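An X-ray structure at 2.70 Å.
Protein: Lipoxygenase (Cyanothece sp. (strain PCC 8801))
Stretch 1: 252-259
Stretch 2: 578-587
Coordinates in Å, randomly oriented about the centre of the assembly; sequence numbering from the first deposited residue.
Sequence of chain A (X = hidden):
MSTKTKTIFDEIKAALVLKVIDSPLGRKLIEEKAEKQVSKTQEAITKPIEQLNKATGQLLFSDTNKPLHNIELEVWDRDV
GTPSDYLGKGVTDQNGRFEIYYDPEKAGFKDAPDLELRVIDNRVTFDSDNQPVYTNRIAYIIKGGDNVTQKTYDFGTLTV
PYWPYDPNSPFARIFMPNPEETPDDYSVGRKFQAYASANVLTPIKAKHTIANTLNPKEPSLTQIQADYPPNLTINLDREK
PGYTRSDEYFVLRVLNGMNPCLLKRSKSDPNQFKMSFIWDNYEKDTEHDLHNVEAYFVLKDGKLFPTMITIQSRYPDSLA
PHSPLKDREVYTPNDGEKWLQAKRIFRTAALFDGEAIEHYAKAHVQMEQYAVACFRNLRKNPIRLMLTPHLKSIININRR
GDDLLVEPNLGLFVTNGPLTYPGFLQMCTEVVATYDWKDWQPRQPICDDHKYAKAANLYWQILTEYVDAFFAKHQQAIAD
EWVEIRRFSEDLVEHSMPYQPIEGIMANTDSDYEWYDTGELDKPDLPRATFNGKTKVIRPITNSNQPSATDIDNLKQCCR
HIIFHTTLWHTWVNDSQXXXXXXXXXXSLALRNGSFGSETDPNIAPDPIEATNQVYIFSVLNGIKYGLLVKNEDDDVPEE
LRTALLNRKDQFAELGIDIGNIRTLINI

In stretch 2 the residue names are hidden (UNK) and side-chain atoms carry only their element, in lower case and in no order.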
ATOM      1  N   LEU A 252       9.731  -2.984  24.311  1.00 46.82           N
ATOM      2  CA  LEU A 252       8.360  -3.207  23.866  1.00 47.51           C
ATOM      3  C   LEU A 252       8.109  -2.648  22.465  1.00 48.94           C
ATOM      4  O   LEU A 252       7.444  -3.286  21.653  1.00 51.31           O
ATOM      5  CB  LEU A 252       7.367  -2.595  24.853  1.00 48.04           C
ATOM      6  CG  LEU A 252       7.096  -3.436  26.098  1.00 47.80           C
ATOM      7  CD1 LEU A 252       6.128  -2.725  27.010  1.00 45.77           C
ATOM      8  CD2 LEU A 252       6.564  -4.811  25.709  1.00 46.45           C
ATOM      9  N   ARG A 253       8.652  -1.469  22.177  1.00 46.66           N
ATOM     10  CA  ARG A 253       8.408  -0.834  20.886  1.00 45.49           C
ATOM     11  C   ARG A 253       9.328  -1.384  19.808  1.00 49.24           C
ATOM     12  O   ARG A 253       8.999  -1.339  18.622  1.00 49.99           O
ATOM     13  CB  ARG A 253       8.560   0.683  20.989  1.00 45.36           C
ATOM     14  CG  ARG A 253       7.543   1.326  21.918  1.00 48.16           C
ATOM     15  CD  ARG A 253       6.147   0.739  21.725  1.00 44.75           C
ATOM     16  NE  ARG A 253       5.507   1.218  20.502  1.00 43.92           N
ATOM     17  CZ  ARG A 253       4.305   0.830  20.085  1.00 41.06           C
ATOM     18  NH1 ARG A 253       3.796   1.323  18.962  1.00 35.93           N
ATOM     19  NH2 ARG A 253       3.612  -0.052  20.788  1.00 43.94           N
ATOM     20  N   VAL A 254      10.482  -1.899  20.216  1.00 52.65           N
ATOM     21  CA  VAL A 254      11.329  -2.621  19.279  1.00 50.43           C
ATOM     22  C   VAL A 254      10.580  -3.857  18.789  1.00 52.35           C
ATOM     23  O   VAL A 254      10.594  -4.183  17.598  1.00 48.14           O
ATOM     24  CB  VAL A 254      12.672  -3.027  19.916  1.00 49.26           C
ATOM     25  CG1 VAL A 254      13.312  -4.175  19.147  1.00 48.40           C
ATOM     26  CG2 VAL A 254      13.611  -1.831  19.970  1.00 47.06           C
ATOM     27  N   LEU A 255       9.898  -4.521  19.719  1.00 54.57           N
ATOM     28  CA  LEU A 255       9.154  -5.742  19.412  1.00 53.99           C
ATOM     29  C   LEU A 255       7.866  -5.502  18.630  1.00 50.18           C
ATOM     30  O   LEU A 255       7.604  -6.165  17.624  1.00 47.83           O
ATOM     31  CB  LEU A 255       8.811  -6.493  20.699  1.00 54.82           C
ATOM     32  CG  LEU A 255       9.911  -7.339  21.337  1.00 59.69           C
ATOM     33  CD1 LEU A 255       9.395  -7.959  22.626  1.00 60.90           C
ATOM     34  CD2 LEU A 255      10.413  -8.412  20.370  1.00 55.13           C
ATOM     35  N   ASN A 256       7.063  -4.553  19.094  1.00 49.24           N
ATOM     36  CA  ASN A 256       5.688  -4.447  18.624  1.00 47.57           C
ATOM     37  C   ASN A 256       5.324  -3.100  18.019  1.00 46.32           C
ATOM     38  O   ASN A 256       4.179  -2.889  17.621  1.00 42.18           O
ATOM     39  CB  ASN A 256       4.741  -4.758  19.775  1.00 44.01           C
ATOM     40  CG  ASN A 256       5.094  -6.053  20.477  1.00 46.84           C
ATOM     41  OD1 ASN A 256       5.159  -7.111  19.850  1.00 51.36           O
ATOM     42  ND2 ASN A 256       5.346  -5.973  21.780  1.00 40.75           N
ATOM     43  N   GLY A 257       6.305  -2.206  17.927  1.00 45.65           N
ATOM     44  CA  GLY A 257       6.078  -0.865  17.417  1.00 45.86           C
ATOM     45  C   GLY A 257       5.784  -0.794  15.930  1.00 49.19           C
ATOM     46  O   GLY A 257       5.588  -1.821  15.276  1.00 46.48           O
ATOM     47  N   MET A 258       5.751   0.434  15.407  1.00 52.98           N
ATOM     48  CA  MET A 258       5.487   0.703  13.992  1.00 47.20           C
ATOM     49  C   MET A 258       6.395  -0.128  13.104  1.00 46.29           C
ATOM     50  O   MET A 258       5.958  -0.707  12.109  1.00 48.30           O
ATOM     51  CB  MET A 258       5.679   2.190  13.683  1.00 46.81           C
ATOM     52  CG  MET A 258       5.244   2.599  12.292  1.00 46.99           C
ATOM     53  SD  MET A 258       6.231   3.949  11.621  1.00 66.60           S
ATOM     54  CE  MET A 258       7.842   3.167  11.524  1.00 44.70           C
ATOM     55  N   ASN A 259       7.669  -0.164  13.479  1.00 48.03           N
ATOM     56  CA  ASN A 259       8.642  -1.069  12.888  1.00 43.14           C
ATOM     57  C   ASN A 259       8.873  -2.222  13.847  1.00 38.44           C
ATOM     58  O   ASN A 259       9.717  -2.132  14.737  1.00 37.47           O
ATOM     59  CB  ASN A 259       9.958  -0.342  12.595  1.00 45.71           C
ATOM     60  CG  ASN A 259      10.902  -1.149  11.707  1.00 51.10           C
ATOM     61  OD1 ASN A 259      10.759  -2.362  11.554  1.00 55.33           O
ATOM     62  ND2 ASN A 259      11.876  -0.466  11.118  1.00 52.13           N
ATOM     63  N   UNK A 578       1.477   7.473  14.493  1.00 48.58           N
ATOM     64  CA  UNK A 578       1.349   8.472  15.550  1.00 47.97           C
ATOM     65  C   UNK A 578       1.993   8.002  16.841  1.00 44.89           C
ATOM     66  O   UNK A 578       2.675   8.771  17.519  1.00 40.97           O
ATOM     67  o   UNK A 578      -0.415  10.095  15.291  1.00 46.28           O
ATOM     68  c   UNK A 578      -0.115   8.814  15.807  1.00 45.09           C
ATOM     69  N   UNK A 579       1.779   6.731  17.167  1.00 45.40           N
ATOM     70  CA  UNK A 579       2.267   6.164  18.418  1.00 47.99           C
ATOM     71  C   UNK A 579       3.784   6.180  18.507  1.00 50.53           C
ATOM     72  O   UNK A 579       4.350   6.249  19.596  1.00 54.06           O
ATOM     73  c   UNK A 579       0.256   4.641  18.617  1.00 51.84           C
ATOM     74  o   UNK A 579      -0.275   3.514  18.561  1.00 49.38           O
ATOM     75  o   UNK A 579      -0.400   5.700  18.703  1.00 57.72           O
ATOM     76  c   UNK A 579       1.765   4.730  18.590  1.00 50.82           C
ATOM     77  N   UNK A 580       4.444   6.118  17.358  1.00 51.22           N
ATOM     78  CA  UNK A 580       5.896   6.070  17.345  1.00 47.85           C
ATOM     79  C   UNK A 580       6.507   7.434  17.062  1.00 44.54           C
ATOM     80  O   UNK A 580       7.545   7.779  17.618  1.00 45.00           O
ATOM     81  c   UNK A 580       7.458   4.121  16.857  1.00 37.87           C
ATOM     82  o   UNK A 580       7.546   2.994  18.960  1.00 43.33           O
ATOM     83  c   UNK A 580       6.909   3.151  17.893  1.00 40.95           C
ATOM     84  o   UNK A 580       5.840   2.550  17.643  1.00 38.40           O
ATOM     85  c   UNK A 580       6.394   5.054  16.313  1.00 42.44           C
ATOM     86  N   UNK A 581       5.863   8.215  16.201  1.00 38.62           N
ATOM     87  CA  UNK A 581       6.473   9.439  15.719  1.00 42.04           C
ATOM     88  C   UNK A 581       5.667  10.711  15.882  1.00 45.35           C
ATOM     89  O   UNK A 581       6.030  11.742  15.317  1.00 44.57           O
ATOM     90  N   UNK A 582       4.585  10.645  16.651  1.00 47.58           N
ATOM     91  CA  UNK A 582       3.752  11.811  16.896  1.00 45.19           C
ATOM     92  C   UNK A 582       4.410  12.850  17.786  1.00 45.74           C
ATOM     93  O   UNK A 582       4.091  14.036  17.707  1.00 47.65           O
ATOM     94  N   UNK A 583       5.335  12.406  18.632  1.00 48.04           N
ATOM     95  CA  UNK A 583       6.035  13.298  19.552  1.00 49.40           C
ATOM     96  C   UNK A 583       7.491  13.514  19.139  1.00 51.24           C
ATOM     97  O   UNK A 583       8.307  12.592  19.176  1.00 47.82           O
ATOM     98  c   UNK A 583       5.972  12.748  20.976  1.00 50.29           C
ATOM     99  c   UNK A 583       6.763  13.559  21.982  1.00 52.95           C
ATOM    100  o   UNK A 583       6.636  11.710  23.479  1.00 44.43           O
ATOM    101  c   UNK A 583       6.738  12.954  23.373  1.00 52.57           C
ATOM    102  o   UNK A 583       6.809  13.726  24.358  1.00 54.97           O
ATOM    103  N   UNK A 584       7.797  14.754  18.768  1.00 51.90           N
ATOM    104  CA  UNK A 584       9.093  15.138  18.212  1.00 49.13           C
ATOM    105  C   UNK A 584      10.272  14.846  19.131  1.00 52.40           C
ATOM    106  O   UNK A 584      11.332  14.406  18.675  1.00 54.47           O
ATOM    107  c   UNK A 584       9.079  16.626  17.862  1.00 48.58           C
ATOM    108  c   UNK A 584       7.606  18.507  17.061  1.00 48.41           C
ATOM    109  c   UNK A 584       7.980  17.040  16.882  1.00 47.79           C
ATOM    110  c   UNK A 584       8.429  16.771  15.455  1.00 43.97           C
ATOM    111  N   UNK A 585      10.095  15.087  20.425  1.00 49.92           N
ATOM    112  CA  UNK A 585      11.182  14.872  21.374  1.00 49.09           C
ATOM    113  C   UNK A 585      11.576  13.395  21.452  1.00 48.67           C
ATOM    114  O   UNK A 585      12.709  13.050  21.797  1.00 44.94           O
ATOM    115  c   UNK A 585      10.790  15.389  22.745  1.00 40.00           C
ATOM    116  N   UNK A 586      10.624  12.531  21.124  1.00 46.65           N
ATOM    117  CA  UNK A 586      10.782  11.095  21.307  1.00 43.02           C
ATOM    118  C   UNK A 586      11.259  10.403  20.033  1.00 40.66           C
ATOM    119  O   UNK A 586      11.973   9.397  20.087  1.00 36.68           O
ATOM    120  c   UNK A 586       9.456  10.495  21.774  1.00 30.82           C
ATOM    121  c   UNK A 586       8.705   6.863  20.958  1.00 40.57           C
ATOM    122  c   UNK A 586       9.432   8.989  21.845  1.00 39.74           C
ATOM    123  o   UNK A 586       9.334   4.830  22.029  1.00 46.78           O
ATOM    124  c   UNK A 586       9.363   6.207  21.976  1.00 43.35           C
ATOM    125  c   UNK A 586      10.061   6.924  22.928  1.00 44.64           C
ATOM    126  c   UNK A 586      10.086   8.308  22.862  1.00 43.72           C
ATOM    127  c   UNK A 586       8.742   8.244  20.898  1.00 37.84           C
ATOM    128  N   UNK A 587      10.872  10.955  18.891  1.00 40.53           N
ATOM    129  CA  UNK A 587      11.192  10.326  17.623  1.00 42.12           C
ATOM    130  C   UNK A 587      11.079  11.252  16.419  1.00 45.46           C
ATOM    131  O   UNK A 587      10.327  12.222  16.432  1.00 47.15           O
ATOM    132  n   UNK A 587      10.442   6.753  16.869  1.00 41.32           N
ATOM    133  c   UNK A 587      11.037   7.942  16.806  1.00 44.09           C
ATOM    134  c   UNK A 587      10.292   9.113  17.411  1.00 40.16           C
ATOM    135  o   UNK A 587      12.141   8.106  16.287  1.00 47.22           O
TER

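Position 578 carries one carbon and then one oxygen. The side chain lies out of reach of stretch 1. A single carbon ending in a hydroxyl is serine, Ser578.

Position 579 has two side-chain carbons, the second bearing two oxygens. Its CA-to-CB bond points toward stretch 1, and its CB lies 4.0 Å from NH1 of Arg253. That is a packing contact, not a charged pairing. A carboxylate on the second carbon is aspartate, Asp579.

Position 580 has three side-chain carbons in a chain, the last bearing two oxygens. One of these oxygens is 2.7 Å from NH1 of Arg253 and 3.1 Å from the backbone N of Met258. The other is 3.1 Å from NE of Arg253. A carboxylate one carbon further out than in Asp579 is glutamate, Glu580. The oxygen near NH1 and Met258 is OE1, and the other, which takes its hydrogen bond from NE of Arg253, is OE2.

Position 581 has no side-chain atoms and touches nothing on stretch 1. It is Gly581.

Position 582 also has none. Its N donates a backbone hydrogen bond to O of Ser578, 2.8 Å away. An ideal CB here would sit 2.6 Å from that same O of Ser578, a clash. The residue is Gly582.

Position 583 repeats the pattern of three carbons with two oxygens on the third. The chain is extended, with chi1 and chi2 both t, and it stays far from stretch 1. It is Glu583.

Position 584 has four carbons and forks at the second. No heteroatom is present, and stretch 1 is out of reach. The fork one carbon beyond CB marks leucine, Leu584.

Position 585 has one carbon and nothing more. It is Ala585, also out of reach.

Position 586 has one carbon, then a six-carbon ring bearing one oxygen. The oxygen borne by the ring is 3.9 Å from CG of Arg253, so it is the hydroxyl that touches the aliphatic part of that side chain. A hydroxylated six-membered ring is tyrosine, Tyr586.

Position 587 has two carbons, the second carrying one oxygen and one nitrogen. It makes no contact with stretch 1. The nitrogen lies 3.2 Å from the backbone O of Glu580 and donates a hydrogen bond to it. A carboxamide on the second carbon is asparagine, Asn587, and the donor is ND2.

The contact is small and centres on Glu580. Its carboxylate meets the edge of the Arg253 guanidinium in a salt bridge. NH1 gives a hydrogen bond to OE1, and NE gives one to OE2; a weak third bond runs from NE to OE1 at 3.2 Å. OE1 also accepts from N of Met258, just past the end of the helix. Gly257 lies close by, with its CA 3.4 Å from OE1 of Glu580. An ideal CB on Gly257 would come within 2.9 Å of that oxygen. CB of Met258 and CB of Glu580 pack at 4.0 Å.

Stretch 2 578-587: SDEGGELAYN
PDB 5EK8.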